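Local coordinates for protein SusD homolog (Bacteroides thetaiotaomicron VPI-5482, PDB 3IHV) that probably binds sugars at the cell outer membrane, as SusD-family proteins do, as part of a glycan uptake system, at residues A[37-42]-A[281-286]; A[79-84]-A[136-141]; A[180-185]-A[233-238]; A[427-432]-A[460-465]. All blocks are in the same frame, centred on the assembly; numbering follows the deposited sequence.

From the N terminus, the chain first lays down 37-42, whose partner 281-286 follows after 238 intervening residues, so interaction 1 closes a very long loop and joins the early helices to an irregular segment of the SusD-family half. Two shorter loops lie within it, one after the other: interaction 2 ties helix 75-101 to the loop that follows helix 107-135, and interaction 3 joins two inter-helix loops at the surface. Interaction 4 follows in series, pairing the ends of helices 417-430 and 448-463. None cross. Y40 of interaction 1 probably hydrogen-bonds Q79 of interaction 2 (OH to OE1, 2.7 Å), and L238 of interaction 3 packs on R429 of interaction 4.

Interaction 1: A[37-42]-A[281-286]; sequences YGYYLS and GKWNGV
Y39 and W283 make essentially the whole contact, one aromatic ring tilted against the other. The edge of the tyrosine addresses the five-membered part of the indole, with centroids 4.6 Å apart and planes at 52°, a tilted version of the T-shaped stack. Packing is tight at the phenol end: CE1 of Y39 sits 3.7 Å from CD2 of W283, and the hydroxyl oxygen rides 2.9 Å above the indole plane. Y39 OH is also 3.2 Å from W283 NE1, but because the oxygen lies over the face, while an indole N-H points outward in the ring plane, no hydrogen bond forms. With CG of Y39 anti to the backbone N (chi1 179°), the long ring bridges the gap while the CA atoms of Y39 and W283 stay 8.1 Å apart. The rest of the two segments do not meet, and the contact is buried, so there is no solvent side. The W283 side chain also touches I43 and L44. Behind it the loop is braced by N284, whose OD1 accepts from G281 N at 2.8 Å. The arrangement is an edge-to-face aromatic pair between a helix N-cap residue and a type I turn, K282 to G285, joining the two family regions of the SusD fold.

Interaction 2: A[79-84]-A[136-141]; sequences QTWAAL and GNVVLM. With EDO (1,2-ethanediol), chain I.
In the antiparallel helical hairpin of 75-101 and 107-135, W81 near the start of the first helix meets V138 in the loop that leaves the second. The apolar touch is between the six-membered part of the indole and one methyl: CZ3 of W81 lies 3.8 Å from CG1 of V138. The valine's beta branching gives it a second methyl, and its side chain also packs on V162, so a small residue serves two neighbours. Indole CG stands anti to the backbone N (chi1 172°), which carries the ring away from the helix toward the loop. The N-H edge turns elsewhere: W81 NE1 makes a weak, bent hydrogen bond of 3.1 Å to O2 of a 1,2-ethanediol, probably from the crystallisation liquor, held near the ring plane. Selenomethionine M141 and V139 border the same diol. An alanine in place of W81 would probably open a gap against V138 and leave the diol oxygen without its indole donor. Around the pair, F135 meets W81 edge to face and Y85 adds a third ring, while L131 of helix 107-135 and P519 also pack on the indole; V138 reaches helix 159-176 on its own account.

Interaction 3: A[180-185]-A[233-238]; sequences ATDDQY and SGKHGL
K235 NZ reaches D182 OD2 at 2.9 Å, the shortest direct polar bond between the two loops and a salt bridge. The ammonium group uses the syn lone pair of OD2, on the side of the other carboxylate oxygen. Lysine suits the place because its chain is long and flexible: bends at chi2 (-83°) and chi4 (59°) fold it across the aspartate at about a right angle, bringing K235 CE within 3.3 Å of D182 OD1. T181 stands beside the same chain, its OG1 4.1 Å from K235 CD. This side lies at the surface, where solvent can probably compete for the charges.

Farther along, water takes over the linking. One molecule accepts from A180 N and is hydrogen-bonded to H236 NE2 at 2.7 Å, lying in the plane of the imidazole at its edge. A second accepts from T181 N at 2.9 Å and gives a weak bond to the carbonyl O of K235. The other ring nitrogen, H236 ND1, bonds the carbonyl of T257, which fixes the ring's rotation; A180 CB merely approaches the imidazole.

Each loop is shaped by a small local turn. S233 OG accepts from K235 N at 3.0 Å, and G234, leaving helix 219-232, adopts positive phi, which glycine tolerates easily. D183 OD1 accepts from Y185 N, while its other oxygen serves R186 and N189. An ST turn in one loop and an Asx turn in the other, joined by a surface salt bridge and waters, thus characterise this meeting of inter-helix loops in a largely helical SusD-family protein.

Interaction 4: A[427-432]-A[460-465]; sequences RRRGYG and SYELSF
R429 starts with CG anti to its main-chain nitrogen (chi1 -167°) and then folds back at chi2 and chi3, while E462 starts the same way (chi1 -179°) and bends at chi2; together these turns bring guanidinium and carboxylate edge to edge, their planes 10° apart. R429 NH2 bonds E462 OE2 at 2.9 Å, approaching from the syn side but tilted out of the carboxylate plane. A second link runs through a water, which accepts from R429 NE at 2.7 Å and donates to E462 OE1 at 2.6 Å: a single direct bond with a water-mediated bridge beside it. Such buried charges need several mates: R429 NH1 also holds E258, and E462 is further gripped by R320 and R396, which would tend to keep it ionised. A leucine in place of R429 would probably leave E258 and E462 each short of a positive partner and the bridging water without its donor. Nearby, R427 NH1 comes 4.5 Å from the edge of Y461 at CD2, its charge being met by E458. G432 at positive phi is the C-prime residue of the Schellman motif ending helix 417-430; the contact is a buried salt-bridge network beside that C terminus.

Interaction 1: A[37-42]-A[281-286]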
loop_
_atom_site.group_PDB
_atom_site.type_symbol
_atom_site.label_atom_id
_atom_site.label_comp_id
_atom_site.label_asym_id
_atom_site.label_seq_id
_atom_site.Cartn_x
_atom_site.Cartn_y
_atom_site.Cartn_z
ATOM N N TYR A 37 -1.954 8.336 -2.667
ATOM C CA TYR A 37 -1.305 7.769 -1.472
ATOM C C TYR A 37 -1.237 8.694 -0.268
ATOM O O TYR A 37 -0.765 8.281 0.788
ATOM C CB TYR A 37 0.063 7.143 -1.861
ATOM C CG TYR A 37 -0.131 6.069 -2.911
ATOM C CD1 TYR A 37 -0.547 4.818 -2.544
ATOM C CD2 TYR A 37 0.022 6.345 -4.272
ATOM C CE1 TYR A 37 -0.808 3.836 -3.496
ATOM C CE2 TYR A 37 -0.216 5.360 -5.233
ATOM C CZ TYR A 37 -0.642 4.135 -4.844
ATOM O OH TYR A 37 -0.909 3.183 -5.807
ATOM N N GLY A 38 -1.681 9.949 -0.406
ATOM C CA GLY A 38 -1.703 10.821 0.745
ATOM C C GLY A 38 -2.706 10.334 1.796
ATOM O O GLY A 38 -2.516 10.593 2.995
ATOM N N TYR A 39 -3.738 9.595 1.353
ATOM C CA TYR A 39 -4.822 9.154 2.249
ATOM C C TYR A 39 -5.674 8.020 1.735
ATOM O O TYR A 39 -5.763 6.976 2.383
ATOM C CB TYR A 39 -5.673 10.386 2.600
ATOM C CG TYR A 39 -6.870 10.185 3.495
ATOM C CD1 TYR A 39 -6.859 9.268 4.526
ATOM C CD2 TYR A 39 -7.940 11.046 3.406
ATOM C CE1 TYR A 39 -7.970 9.121 5.374
ATOM C CE2 TYR A 39 -9.053 10.911 4.254
ATOM C CZ TYR A 39 -9.057 9.923 5.205
ATOM O OH TYR A 39 -10.139 9.813 6.028
ATOM N N TYR A 40 -6.305 8.143 0.566
ATOM C CA TYR A 40 -7.261 7.096 0.208
ATOM C C TYR A 40 -6.653 5.738 -0.139
ATOM O O TYR A 40 -7.070 4.701 0.386
ATOM C CB TYR A 40 -8.233 7.529 -0.907
ATOM C CG TYR A 40 -9.015 8.821 -0.693
ATOM C CD1 TYR A 40 -9.115 9.440 0.530
ATOM C CD2 TYR A 40 -9.755 9.346 -1.736
ATOM C CE1 TYR A 40 -9.864 10.619 0.675
ATOM C CE2 TYR A 40 -10.446 10.502 -1.620
ATOM C CZ TYR A 40 -10.515 11.145 -0.411
ATOM O OH TYR A 40 -11.223 12.306 -0.287
ATOM N N LEU A 41 -5.698 5.716 -1.052
ATOM C CA LEU A 41 -5.080 4.458 -1.457
ATOM C C LEU A 41 -4.076 3.909 -0.444
ATOM O O LEU A 41 -3.704 2.735 -0.547
ATOM C CB LEU A 41 -4.373 4.597 -2.808
ATOM C CG LEU A 41 -5.274 4.789 -4.026
ATOM C CD1 LEU A 41 -4.373 4.962 -5.293
ATOM C CD2 LEU A 41 -6.292 3.650 -4.234
ATOM N N SER A 42 -3.570 4.781 0.435
ATOM C CA SER A 42 -2.643 4.343 1.473
ATOM C C SER A 42 -3.408 3.832 2.681
ATOM O O SER A 42 -3.177 2.691 3.159
ATOM C CB SER A 42 -1.736 5.472 1.878
ATOM O OG SER A 42 -2.499 6.654 2.176
ATOM N N GLY A 281 1.176 8.799 9.411
ATOM C CA GLY A 281 1.540 9.138 10.791
ATOM C C GLY A 281 0.541 10.092 11.463
ATOM O O GLY A 281 0.688 10.433 12.637
ATOM N N LYS A 282 -0.491 10.520 10.727
ATOM C CA LYS A 282 -1.502 11.411 11.268
ATOM C C LYS A 282 -2.785 10.618 11.433
ATOM O O LYS A 282 -3.118 10.199 12.537
ATOM C CB LYS A 282 -1.681 12.641 10.349
ATOM C CG LYS A 282 -0.343 13.375 10.042
ATOM C CD LYS A 282 0.393 13.827 11.277
ATOM C CE LYS A 282 -0.245 15.019 11.939
ATOM N NZ LYS A 282 0.479 15.760 13.096
ATOM N N TRP A 283 -3.463 10.330 10.326
ATOM C CA TRP A 283 -4.704 9.595 10.375
ATOM C C TRP A 283 -4.471 8.137 10.806
ATOM O O TRP A 283 -5.321 7.512 11.453
ATOM C CB TRP A 283 -5.362 9.635 8.994
ATOM C CG TRP A 283 -6.856 9.627 9.010
ATOM C CD1 TRP A 283 -7.661 10.723 9.001
ATOM C CD2 TRP A 283 -7.733 8.484 8.978
ATOM N NE1 TRP A 283 -8.978 10.345 8.973
ATOM C CE2 TRP A 283 -9.051 8.975 8.943
ATOM C CE3 TRP A 283 -7.531 7.109 8.972
ATOM C CZ2 TRP A 283 -10.161 8.131 8.928
ATOM C CZ3 TRP A 283 -8.625 6.287 8.943
ATOM C CH2 TRP A 283 -9.926 6.804 8.907
ATOM N N ASN A 284 -3.299 7.605 10.472
ATOM C CA ASN A 284 -2.945 6.244 10.873
ATOM C C ASN A 284 -1.763 6.258 11.835
ATOM O O ASN A 284 -0.992 5.305 11.916
ATOM C CB ASN A 284 -2.647 5.381 9.661
ATOM C CG ASN A 284 -1.373 5.790 8.950
ATOM O OD1 ASN A 284 -0.876 6.933 9.143
ATOM N ND2 ASN A 284 -0.846 4.904 8.130
ATOM N N GLY A 285 -1.610 7.352 12.556
ATOM C CA GLY A 285 -0.518 7.471 13.494
ATOM C C GLY A 285 -0.814 6.890 14.862
ATOM O O GLY A 285 -1.808 6.178 15.066
ATOM N N VAL A 286 0.045 7.258 15.811
ATOM C CA VAL A 286 -0.163 6.957 17.212
ATOM C C VAL A 286 -0.968 8.131 17.724
ATOM O O VAL A 286 -0.666 9.274 17.368
ATOM C CB VAL A 286 1.177 6.833 17.958
ATOM C CG1 VAL A 286 0.937 6.767 19.465
ATOM C CG2 VAL A 286 1.910 5.584 17.470
#

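Interaction 2: A[79-84]-A[136-141]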
loop_
_atom_site.group_PDB
_atom_site.type_symbol
_atom_site.label_atom_id
_atom_site.label_comp_id
_atom_site.label_asym_id
_atom_site.label_seq_id
_atom_site.Cartn_x
_atom_site.Cartn_y
_atom_site.Cartn_z
ATOM N N GLN A 79 -13.310 10.363 -6.508
ATOM C CA GLN A 79 -12.064 11.120 -6.549
ATOM C C GLN A 79 -10.838 10.261 -6.886
ATOM O O GLN A 79 -9.945 10.695 -7.617
ATOM C CB GLN A 79 -11.853 11.836 -5.215
ATOM C CG GLN A 79 -12.849 12.983 -4.998
ATOM C CD GLN A 79 -12.804 13.568 -3.593
ATOM O OE1 GLN A 79 -12.343 12.937 -2.651
ATOM N NE2 GLN A 79 -13.300 14.798 -3.454
ATOM N N THR A 80 -10.801 9.038 -6.348
ATOM C CA THR A 80 -9.694 8.132 -6.640
ATOM C C THR A 80 -9.765 7.651 -8.089
ATOM O O THR A 80 -8.740 7.621 -8.786
ATOM C CB THR A 80 -9.624 6.987 -5.653
ATOM O OG1 THR A 80 -9.288 7.499 -4.364
ATOM C CG2 THR A 80 -8.574 5.984 -6.071
ATOM N N TRP A 81 -10.974 7.319 -8.550
ATOM C CA TRP A 81 -11.157 6.918 -9.941
ATOM C C TRP A 81 -10.603 8.028 -10.844
ATOM O O TRP A 81 -9.802 7.761 -11.744
ATOM C CB TRP A 81 -12.632 6.632 -10.211
ATOM C CG TRP A 81 -13.061 6.392 -11.613
ATOM C CD1 TRP A 81 -13.443 7.326 -12.537
ATOM C CD2 TRP A 81 -13.291 5.114 -12.210
ATOM N NE1 TRP A 81 -13.867 6.696 -13.695
ATOM C CE2 TRP A 81 -13.790 5.337 -13.512
ATOM C CE3 TRP A 81 -13.124 3.809 -11.768
ATOM C CZ2 TRP A 81 -14.106 4.303 -14.364
ATOM C CZ3 TRP A 81 -13.445 2.761 -12.632
ATOM C CH2 TRP A 81 -13.939 3.025 -13.902
ATOM N N ALA A 82 -11.010 9.271 -10.581
ATOM C CA ALA A 82 -10.557 10.424 -11.357
ATOM C C ALA A 82 -9.050 10.634 -11.244
ATOM O O ALA A 82 -8.398 10.931 -12.230
ATOM C CB ALA A 82 -11.329 11.707 -10.935
ATOM N N ALA A 83 -8.488 10.485 -10.062
ATOM C CA ALA A 83 -7.054 10.702 -9.881
ATOM C C ALA A 83 -6.223 9.664 -10.634
ATOM O O ALA A 83 -5.192 9.986 -11.258
ATOM C CB ALA A 83 -6.673 10.717 -8.367
ATOM N N LEU A 84 -6.651 8.401 -10.607
ATOM C CA LEU A 84 -5.934 7.355 -11.346
ATOM C C LEU A 84 -5.946 7.682 -12.814
ATOM O O LEU A 84 -4.913 7.589 -13.502
ATOM C CB LEU A 84 -6.558 5.968 -11.062
ATOM C CG LEU A 84 -6.227 5.438 -9.648
ATOM C CD1 LEU A 84 -7.191 4.285 -9.132
ATOM C CD2 LEU A 84 -4.715 4.964 -9.593
ATOM N N GLY A 136 -12.222 -3.511 -10.812
ATOM C CA GLY A 136 -12.574 -4.706 -11.593
ATOM C C GLY A 136 -12.800 -4.578 -13.079
ATOM O O GLY A 136 -12.235 -5.335 -13.861
ATOM N N ASN A 137 -13.674 -3.657 -13.470
ATOM C CA ASN A 137 -14.138 -3.480 -14.838
ATOM C C ASN A 137 -13.933 -2.023 -15.239
ATOM O O ASN A 137 -14.792 -1.175 -14.996
ATOM C CB ASN A 137 -15.601 -3.865 -14.827
ATOM C CG ASN A 137 -15.774 -5.303 -14.442
ATOM O OD1 ASN A 137 -15.430 -6.171 -15.232
ATOM N ND2 ASN A 137 -16.211 -5.577 -13.199
ATOM N N VAL A 138 -12.797 -1.777 -15.890
ATOM C CA VAL A 138 -12.357 -0.421 -16.106
ATOM C C VAL A 138 -12.075 -0.178 -17.596
ATOM O O VAL A 138 -12.022 -1.117 -18.414
ATOM C CB VAL A 138 -11.138 -0.106 -15.207
ATOM C CG1 VAL A 138 -11.488 -0.347 -13.638
ATOM C CG2 VAL A 138 -9.872 -0.826 -15.693
ATOM N N VAL A 139 -11.951 1.093 -17.921
ATOM C CA VAL A 139 -11.656 1.527 -19.282
ATOM C C VAL A 139 -10.149 1.602 -19.512
ATOM O O VAL A 139 -9.395 2.196 -18.704
ATOM C CB VAL A 139 -12.240 2.941 -19.585
ATOM C CG1 VAL A 139 -11.942 3.347 -21.031
ATOM C CG2 VAL A 139 -13.722 2.996 -19.342
ATOM N N LEU A 140 -9.721 1.022 -20.634
ATOM C CA LEU A 140 -8.349 1.207 -21.114
ATOM C C LEU A 140 -8.353 2.528 -21.885
ATOM O O LEU A 140 -8.780 2.576 -23.048
ATOM C CB LEU A 140 -7.890 0.074 -22.024
ATOM C CG LEU A 140 -7.500 -1.218 -21.324
ATOM C CD1 LEU A 140 -7.266 -2.391 -22.281
ATOM C CD2 LEU A 140 -6.255 -0.949 -20.477
HETATM N N MSE A 141 -7.882 3.594 -21.230
HETATM C CA MSE A 141 -7.806 4.939 -21.785
HETATM C C MSE A 141 -6.400 5.090 -22.344
HETATM O O MSE A 141 -5.483 5.593 -21.666
HETATM C CB MSE A 141 -8.094 5.972 -20.685
HETATM C CG MSE A 141 -8.450 7.313 -21.170
HETATM SE SE MSE A 141 -10.221 7.380 -22.011
HETATM C CE MSE A 141 -11.323 7.131 -20.495
HETATM C C1 EDO I . -13.186 7.758 -17.846
HETATM O O1 EDO I . -12.620 8.685 -16.944
HETATM C C2 EDO I . -13.628 6.541 -17.099
HETATM O O2 EDO I . -14.973 6.714 -16.621
#

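Interaction 3: A[180-185]-A[233-238]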
loop_
_atom_site.group_PDB
_atom_site.type_symbol
_atom_site.label_atom_id
_atom_site.label_comp_id
_atom_site.label_asym_id
_atom_site.label_seq_id
_atom_site.Cartn_x
_atom_site.Cartn_y
_atom_site.Cartn_z
ATOM N N ALA A 180 18.542 0.144 -9.070
ATOM C CA ALA A 180 18.798 1.407 -8.369
ATOM C C ALA A 180 20.276 1.643 -8.039
ATOM O O ALA A 180 20.764 2.745 -8.241
ATOM C CB ALA A 180 17.941 1.513 -7.087
ATOM N N THR A 181 20.973 0.628 -7.555
ATOM C CA THR A 181 22.380 0.770 -7.161
ATOM C C THR A 181 23.388 0.639 -8.321
ATOM O O THR A 181 24.583 0.864 -8.137
ATOM C CB THR A 181 22.697 -0.280 -6.069
ATOM O OG1 THR A 181 22.385 -1.588 -6.573
ATOM C CG2 THR A 181 21.810 -0.005 -4.816
ATOM N N ASP A 182 22.915 0.282 -9.508
ATOM C CA ASP A 182 23.764 0.121 -10.680
ATOM C C ASP A 182 23.729 1.366 -11.578
ATOM O O ASP A 182 24.582 1.543 -12.456
ATOM C CB ASP A 182 23.225 -0.981 -11.600
ATOM C CG ASP A 182 23.510 -2.405 -11.141
ATOM O OD1 ASP A 182 24.425 -2.632 -10.351
ATOM O OD2 ASP A 182 22.816 -3.352 -11.654
ATOM N N ASP A 183 22.777 2.232 -11.329
ATOM C CA ASP A 183 22.465 3.376 -12.168
ATOM C C ASP A 183 23.503 4.492 -12.195
ATOM O O ASP A 183 23.656 5.222 -11.228
ATOM C CB ASP A 183 21.117 3.901 -11.675
ATOM C CG ASP A 183 20.533 5.012 -12.517
ATOM O OD1 ASP A 183 21.104 5.399 -13.542
ATOM O OD2 ASP A 183 19.417 5.465 -12.119
ATOM N N GLN A 184 24.234 4.594 -13.293
ATOM C CA GLN A 184 25.142 5.711 -13.463
ATOM C C GLN A 184 24.653 6.638 -14.586
ATOM O O GLN A 184 25.436 7.401 -15.127
ATOM C CB GLN A 184 26.599 5.239 -13.621
ATOM C CG GLN A 184 27.116 4.578 -12.283
ATOM C CD GLN A 184 28.630 4.332 -12.250
ATOM O OE1 GLN A 184 29.393 4.918 -13.017
ATOM N NE2 GLN A 184 29.061 3.457 -11.337
ATOM N N TYR A 185 23.353 6.580 -14.914
ATOM C CA TYR A 185 22.741 7.485 -15.919
ATOM C C TYR A 185 21.989 8.662 -15.274
ATOM O O TYR A 185 22.187 9.831 -15.633
ATOM C CB TYR A 185 21.776 6.716 -16.807
ATOM C CG TYR A 185 22.429 5.541 -17.480
ATOM C CD1 TYR A 185 23.351 5.723 -18.487
ATOM C CD2 TYR A 185 22.103 4.245 -17.109
ATOM C CE1 TYR A 185 23.965 4.629 -19.103
ATOM C CE2 TYR A 185 22.701 3.158 -17.713
ATOM C CZ TYR A 185 23.614 3.348 -18.691
ATOM O OH TYR A 185 24.178 2.235 -19.275
ATOM N N SER A 233 19.299 -11.600 -8.354
ATOM C CA SER A 233 20.144 -10.537 -8.828
ATOM C C SER A 233 21.158 -10.120 -7.776
ATOM O O SER A 233 22.178 -9.584 -8.109
ATOM C CB SER A 233 19.318 -9.293 -9.182
ATOM O OG SER A 233 18.806 -8.635 -8.027
ATOM N N GLY A 234 20.824 -10.307 -6.509
ATOM C CA GLY A 234 21.672 -9.862 -5.444
ATOM C C GLY A 234 21.676 -8.342 -5.301
ATOM O O GLY A 234 22.510 -7.798 -4.565
ATOM N N LYS A 235 20.775 -7.649 -5.991
ATOM C CA LYS A 235 20.775 -6.193 -5.974
ATOM C C LYS A 235 19.950 -5.604 -4.859
ATOM O O LYS A 235 20.049 -4.413 -4.613
ATOM C CB LYS A 235 20.288 -5.663 -7.337
ATOM C CG LYS A 235 21.196 -6.039 -8.502
ATOM C CD LYS A 235 22.377 -5.084 -8.647
ATOM C CE LYS A 235 23.545 -5.720 -9.429
ATOM N NZ LYS A 235 23.178 -6.149 -10.823
ATOM N N HIS A 236 19.102 -6.390 -4.201
ATOM C CA HIS A 236 18.251 -5.862 -3.156
ATOM C C HIS A 236 18.305 -6.786 -1.930
ATOM O O HIS A 236 18.833 -7.898 -2.005
ATOM C CB HIS A 236 16.819 -5.621 -3.675
ATOM C CG HIS A 236 16.728 -4.471 -4.621
ATOM N ND1 HIS A 236 16.639 -3.166 -4.204
ATOM C CD2 HIS A 236 16.806 -4.428 -5.978
ATOM C CE1 HIS A 236 16.652 -2.366 -5.260
ATOM N NE2 HIS A 236 16.738 -3.107 -6.348
ATOM N N GLY A 237 17.796 -6.295 -0.811
ATOM C CA GLY A 237 17.808 -7.091 0.417
ATOM C C GLY A 237 16.911 -6.518 1.474
ATOM O O GLY A 237 16.162 -5.560 1.231
ATOM N N LEU A 238 17.002 -7.121 2.662
ATOM C CA LEU A 238 16.278 -6.667 3.831
ATOM C C LEU A 238 17.196 -5.838 4.702
ATOM O O LEU A 238 18.395 -6.196 4.917
ATOM C CB LEU A 238 15.758 -7.862 4.648
ATOM C CG LEU A 238 14.825 -8.828 3.912
ATOM C CD1 LEU A 238 14.484 -10.092 4.750
ATOM C CD2 LEU A 238 13.561 -8.053 3.478
HETATM O O HOH W 1 16.279 -1.459 -8.381
HETATM O O HOH W 2 19.621 -1.819 -6.705
#

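Interaction 4: A[427-432]-A[460-465]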
loop_
_atom_site.group_PDB
_atom_site.type_symbol
_atom_site.label_atom_id
_atom_site.label_comp_id
_atom_site.label_asym_id
_atom_site.label_seq_id
_atom_site.Cartn_x
_atom_site.Cartn_y
_atom_site.Cartn_z
ATOM N N ARG A 427 11.395 -14.075 8.164
ATOM C CA ARG A 427 11.217 -14.456 9.574
ATOM C C ARG A 427 12.483 -14.148 10.403
ATOM O O ARG A 427 12.405 -13.644 11.528
ATOM C CB ARG A 427 10.974 -15.962 9.688
ATOM C CG ARG A 427 9.814 -16.569 8.912
ATOM C CD ARG A 427 8.574 -16.609 9.611
ATOM N NE ARG A 427 8.668 -17.271 10.927
ATOM C CZ ARG A 427 7.834 -16.980 11.920
ATOM N NH1 ARG A 427 6.839 -16.112 11.719
ATOM N NH2 ARG A 427 7.993 -17.531 13.116
ATOM N N ARG A 428 13.652 -14.452 9.855
ATOM C CA ARG A 428 14.887 -14.205 10.589
ATOM C C ARG A 428 15.068 -12.719 10.888
ATOM O O ARG A 428 15.420 -12.314 11.985
ATOM C CB ARG A 428 16.069 -14.767 9.789
ATOM C CG ARG A 428 16.039 -16.299 9.783
ATOM C CD ARG A 428 17.019 -16.887 8.809
ATOM N NE ARG A 428 16.983 -18.331 8.819
ATOM C CZ ARG A 428 17.836 -19.116 8.157
ATOM N NH1 ARG A 428 18.808 -18.595 7.409
ATOM N NH2 ARG A 428 17.721 -20.441 8.241
ATOM N N ARG A 429 14.855 -11.885 9.877
ATOM C CA ARG A 429 14.994 -10.460 10.106
ATOM C C ARG A 429 13.951 -10.030 11.165
ATOM O O ARG A 429 14.260 -9.203 12.047
ATOM C CB ARG A 429 14.834 -9.700 8.777
ATOM C CG ARG A 429 15.252 -8.256 8.802
ATOM C CD ARG A 429 14.151 -7.323 9.255
ATOM N NE ARG A 429 13.071 -7.255 8.307
ATOM C CZ ARG A 429 13.003 -6.436 7.262
ATOM N NH1 ARG A 429 13.995 -5.583 6.979
ATOM N NH2 ARG A 429 11.924 -6.454 6.500
ATOM N N GLY A 430 12.738 -10.570 11.045
ATOM C CA GLY A 430 11.628 -10.243 11.954
ATOM C C GLY A 430 11.854 -10.665 13.392
ATOM O O GLY A 430 11.229 -10.115 14.310
ATOM N N TYR A 431 12.765 -11.621 13.604
ATOM C CA TYR A 431 13.169 -12.052 14.942
ATOM C C TYR A 431 14.497 -11.442 15.391
ATOM O O TYR A 431 15.097 -11.877 16.391
ATOM C CB TYR A 431 13.195 -13.574 15.010
ATOM C CG TYR A 431 11.807 -14.179 15.211
ATOM C CD1 TYR A 431 10.821 -14.079 14.243
ATOM C CD2 TYR A 431 11.496 -14.875 16.385
ATOM C CE1 TYR A 431 9.548 -14.624 14.440
ATOM C CE2 TYR A 431 10.245 -15.416 16.583
ATOM C CZ TYR A 431 9.279 -15.296 15.615
ATOM O OH TYR A 431 8.034 -15.847 15.803
ATOM N N GLY A 432 14.972 -10.443 14.650
ATOM C CA GLY A 432 16.216 -9.751 15.004
ATOM C C GLY A 432 17.483 -10.514 14.655
ATOM O O GLY A 432 18.523 -10.334 15.294
ATOM N N SER A 460 0.655 -10.745 7.245
ATOM C CA SER A 460 0.131 -9.884 8.298
ATOM C C SER A 460 1.238 -9.453 9.238
ATOM O O SER A 460 1.330 -8.270 9.570
ATOM C CB SER A 460 -1.036 -10.544 9.042
ATOM O OG SER A 460 -0.626 -11.565 9.920
ATOM N N TYR A 461 2.114 -10.373 9.656
ATOM C CA TYR A 461 3.219 -10.037 10.576
ATOM C C TYR A 461 4.276 -9.135 9.955
ATOM O O TYR A 461 4.855 -8.279 10.651
ATOM C CB TYR A 461 3.863 -11.302 11.163
ATOM C CG TYR A 461 2.930 -12.164 12.019
ATOM C CD1 TYR A 461 1.796 -11.636 12.639
ATOM C CD2 TYR A 461 3.268 -13.466 12.322
ATOM C CE1 TYR A 461 0.997 -12.407 13.463
ATOM C CE2 TYR A 461 2.490 -14.240 13.172
ATOM C CZ TYR A 461 1.358 -13.706 13.735
ATOM O OH TYR A 461 0.589 -14.484 14.569
ATOM N N GLU A 462 4.484 -9.272 8.643
ATOM C CA GLU A 462 5.504 -8.468 7.999
ATOM C C GLU A 462 5.021 -7.095 7.559
ATOM O O GLU A 462 5.742 -6.084 7.707
ATOM C CB GLU A 462 6.066 -9.213 6.777
ATOM C CG GLU A 462 7.167 -8.435 6.048
ATOM C CD GLU A 462 8.386 -8.099 6.909
ATOM O OE1 GLU A 462 8.646 -8.781 7.961
ATOM O OE2 GLU A 462 9.075 -7.099 6.563
ATOM N N LEU A 463 3.808 -7.057 7.020
ATOM C CA LEU A 463 3.297 -5.888 6.309
ATOM C C LEU A 463 2.082 -5.192 6.938
ATOM O O LEU A 463 1.450 -4.366 6.290
ATOM C CB LEU A 463 2.913 -6.353 4.892
ATOM C CG LEU A 463 4.005 -7.039 4.084
ATOM C CD1 LEU A 463 3.373 -7.753 2.862
ATOM C CD2 LEU A 463 5.027 -6.051 3.640
ATOM N N SER A 464 1.758 -5.518 8.189
ATOM C CA SER A 464 0.573 -4.992 8.832
ATOM C C SER A 464 0.446 -3.501 8.653
ATOM O O SER A 464 1.434 -2.806 8.760
ATOM C CB SER A 464 0.561 -5.324 10.340
ATOM O OG SER A 464 1.663 -4.772 11.043
ATOM N N PHE A 465 -0.783 -3.044 8.306
ATOM C CA PHE A 465 -1.128 -1.623 8.226
ATOM C C PHE A 465 -0.535 -0.889 7.005
ATOM O O PHE A 465 -0.848 0.284 6.798
ATOM C CB PHE A 465 -0.809 -0.889 9.534
ATOM C CG PHE A 465 -1.137 -1.697 10.743
ATOM C CD1 PHE A 465 -2.427 -2.205 10.923
ATOM C CD2 PHE A 465 -0.155 -2.002 11.688
ATOM C CE1 PHE A 465 -2.713 -3.001 12.022
ATOM C CE2 PHE A 465 -0.457 -2.806 12.774
ATOM C CZ PHE A 465 -1.730 -3.319 12.929
HETATM O O HOH W 3 11.133 -9.132 8.726
#